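Local coordinates for protein AvrL567-A (Melampsora lini, PDB 2OPC) that is a flax rust avirulence protein, probably recognised inside host plant cells by matching flax resistance proteins to set off a defence response, at residues Val61-Ser66 with Ile119-Val124. Sequence-based numbering, arbitrary orientation.
Sequences VHIAHS and IKIKLV. With CO (cobalt (II) ion), chain B.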
loop_
_atom_site.group_PDB
_atom_site.type_symbol
_atom_site.label_atom_id
_atom_site.label_comp_id
_atom_site.label_asym_id
_atom_site.label_seq_id
_atom_site.Cartn_x
_atom_site.Cartn_y
_atom_site.Cartn_z
ATOM N N VAL A 61 1.848 -6.673 2.284
ATOM C CA VAL A 61 1.691 -5.193 2.253
ATOM C C VAL A 61 1.268 -4.758 3.639
ATOM O O VAL A 61 0.143 -5.082 4.075
ATOM C CB VAL A 61 0.663 -4.762 1.211
ATOM C CG1 VAL A 61 0.574 -3.250 1.146
ATOM C CG2 VAL A 61 1.032 -5.325 -0.141
ATOM N N HIS A 62 2.171 -4.089 4.336
ATOM C CA HIS A 62 1.887 -3.602 5.681
ATOM C C HIS A 62 1.345 -2.192 5.602
ATOM O O HIS A 62 1.793 -1.369 4.791
ATOM C CB HIS A 62 3.159 -3.686 6.544
ATOM C CG HIS A 62 3.459 -5.088 6.995
ATOM N ND1 HIS A 62 4.305 -5.403 8.039
ATOM C CD2 HIS A 62 2.915 -6.259 6.572
ATOM C CE1 HIS A 62 4.308 -6.723 8.192
ATOM N NE2 HIS A 62 3.470 -7.256 7.326
ATOM N N ILE A 63 0.380 -1.937 6.487
ATOM C CA ILE A 63 -0.261 -0.620 6.582
ATOM C C ILE A 63 -0.326 -0.223 8.060
ATOM O O ILE A 63 -0.638 -1.053 8.916
ATOM C CB ILE A 63 -1.680 -0.645 5.947
ATOM C CG1 ILE A 63 -2.310 0.754 5.940
ATOM C CG2 ILE A 63 -2.596 -1.657 6.617
ATOM C CD1 ILE A 63 -3.408 0.902 4.910
ATOM N N ALA A 64 -0.012 1.043 8.334
ATOM C CA ALA A 64 -0.069 1.555 9.714
ATOM C C ALA A 64 -1.494 1.953 10.066
ATOM O O ALA A 64 -2.302 2.288 9.190
ATOM C CB ALA A 64 0.824 2.736 9.857
ATOM N N HIS A 65 -1.784 1.943 11.362
ATOM C CA HIS A 65 -3.002 2.513 11.909
ATOM C C HIS A 65 -2.684 3.846 12.597
ATOM O O HIS A 65 -1.645 3.976 13.263
ATOM C CB HIS A 65 -3.645 1.536 12.913
ATOM C CG HIS A 65 -4.361 0.393 12.254
ATOM N ND1 HIS A 65 -5.331 -0.351 12.889
ATOM C CD2 HIS A 65 -4.265 -0.101 10.993
ATOM C CE1 HIS A 65 -5.779 -1.275 12.051
ATOM N NE2 HIS A 65 -5.162 -1.132 10.895
ATOM N N SER A 66 -3.597 4.818 12.435
ATOM C CA SER A 66 -3.428 6.148 13.038
ATOM C C SER A 66 -4.230 6.289 14.314
ATOM O O SER A 66 -4.023 7.238 15.057
ATOM C CB SER A 66 -3.852 7.248 12.068
ATOM O OG SER A 66 -5.198 7.033 11.734
ATOM N N ILE A 119 -2.050 7.511 3.744
ATOM C CA ILE A 119 -1.844 6.234 4.445
ATOM C C ILE A 119 -0.341 5.942 4.401
ATOM O O ILE A 119 0.428 6.532 3.659
ATOM C CB ILE A 119 -2.656 5.056 3.818
ATOM C CG1 ILE A 119 -2.174 4.688 2.393
ATOM C CG2 ILE A 119 -4.151 5.408 3.826
ATOM C CD1 ILE A 119 -2.917 3.479 1.831
ATOM N N LYS A 120 0.054 5.048 5.312
ATOM C CA LYS A 120 1.470 4.578 5.384
ATOM C C LYS A 120 1.514 3.114 5.018
ATOM O O LYS A 120 0.941 2.291 5.736
ATOM C CB LYS A 120 2.008 4.740 6.803
ATOM C CG LYS A 120 2.129 6.178 7.298
ATOM C CD LYS A 120 2.709 6.178 8.762
ATOM C CE LYS A 120 2.700 7.529 9.368
ATOM N NZ LYS A 120 3.402 7.441 10.669
ATOM N N ILE A 121 2.245 2.805 3.936
ATOM C CA ILE A 121 2.325 1.403 3.438
ATOM C C ILE A 121 3.768 1.039 3.146
ATOM O O ILE A 121 4.623 1.884 2.892
ATOM C CB ILE A 121 1.431 1.153 2.194
ATOM C CG1 ILE A 121 1.720 2.200 1.108
ATOM C CG2 ILE A 121 -0.035 1.148 2.639
ATOM C CD1 ILE A 121 0.908 1.979 -0.224
ATOM N N LYS A 122 4.039 -0.272 3.234
ATOM C CA LYS A 122 5.372 -0.774 2.881
ATOM C C LYS A 122 5.258 -2.275 2.592
ATOM O O LYS A 122 4.257 -2.913 2.909
ATOM C CB LYS A 122 6.363 -0.540 4.034
ATOM C CG LYS A 122 6.017 -1.333 5.299
ATOM C CD LYS A 122 6.997 -0.976 6.441
ATOM C CE LYS A 122 6.621 -1.715 7.694
ATOM N NZ LYS A 122 7.698 -1.513 8.714
ATOM N N LEU A 123 6.316 -2.813 2.003
ATOM C CA LEU A 123 6.402 -4.257 1.791
ATOM C C LEU A 123 7.358 -4.885 2.760
ATOM O O LEU A 123 8.398 -4.317 3.080
ATOM C CB LEU A 123 7.008 -4.549 0.405
ATOM C CG LEU A 123 6.227 -4.008 -0.786
ATOM C CD1 LEU A 123 6.974 -4.357 -2.094
ATOM C CD2 LEU A 123 4.768 -4.555 -0.770
ATOM N N VAL A 124 7.003 -6.103 3.140
ATOM C CA VAL A 124 7.968 -6.991 3.812
ATOM C C VAL A 124 7.899 -8.339 3.084
ATOM O O VAL A 124 6.880 -8.702 2.520
ATOM C CB VAL A 124 7.718 -7.203 5.348
ATOM C CG1 VAL A 124 7.741 -5.867 6.100
ATOM C CG2 VAL A 124 6.429 -7.945 5.654
HETATM CO CO CO B . 2.742 -9.109 7.099
HETATM O O HOH W 1 -1.933 3.950 7.021
#
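His62 and Lys122 face each other as a hydrogen-bonded antiparallel pair, each giving its N-H to the other's carbonyl: His62 N reaches Lys122 O at 2.8 Å, and Lys122 N returns to His62 O at 2.9 Å. Two residues along, past the non-hydrogen-bonded pair Ile63 and Ile121, Ala64 N donates to Lys120 O at 3.0 Å. The return bond between Ala64 and Lys120 is replaced by a water, which accepts from Lys120 N and donates to Ala64 O, bridging the two backbones. Between the rungs CA-H groups close on the same oxygens, as where Ile121 CA lies 3.1 Å from His62 O.

Side chains alternate across this junction of the two inner strands of a four-stranded sheet. On one face Val61 meets Leu123 through CG2 and CD2, while Ile63 sends CG1 anti to the backbone N (chi1 -175°) and lays CG1 and CD1 against Ile121 CG2 and Ile119 CD1; Val34 and Val32 of the second sheet lie against Ile121 and Leu123. On the other, Val124 CG2 sits over the His62 ring, 3.7 Å from its centroid in a CH-pi contact displaced toward the NE2–CE1 side. Lys122 CG packs on His62 CB, its extended chain carrying NZ to a hydrogen bond with Glu13 O.

His62 NE2 binds cobalt at 2.0 Å, with Cys60 SG as a second ligand. The metal bond and the methyl over the ring would together restrict rotation of the imidazole; the cobalt, used to crystallise the protein, thus reports a strand-borne Cys60–His62 pair able to bind metal, without establishing a natural role.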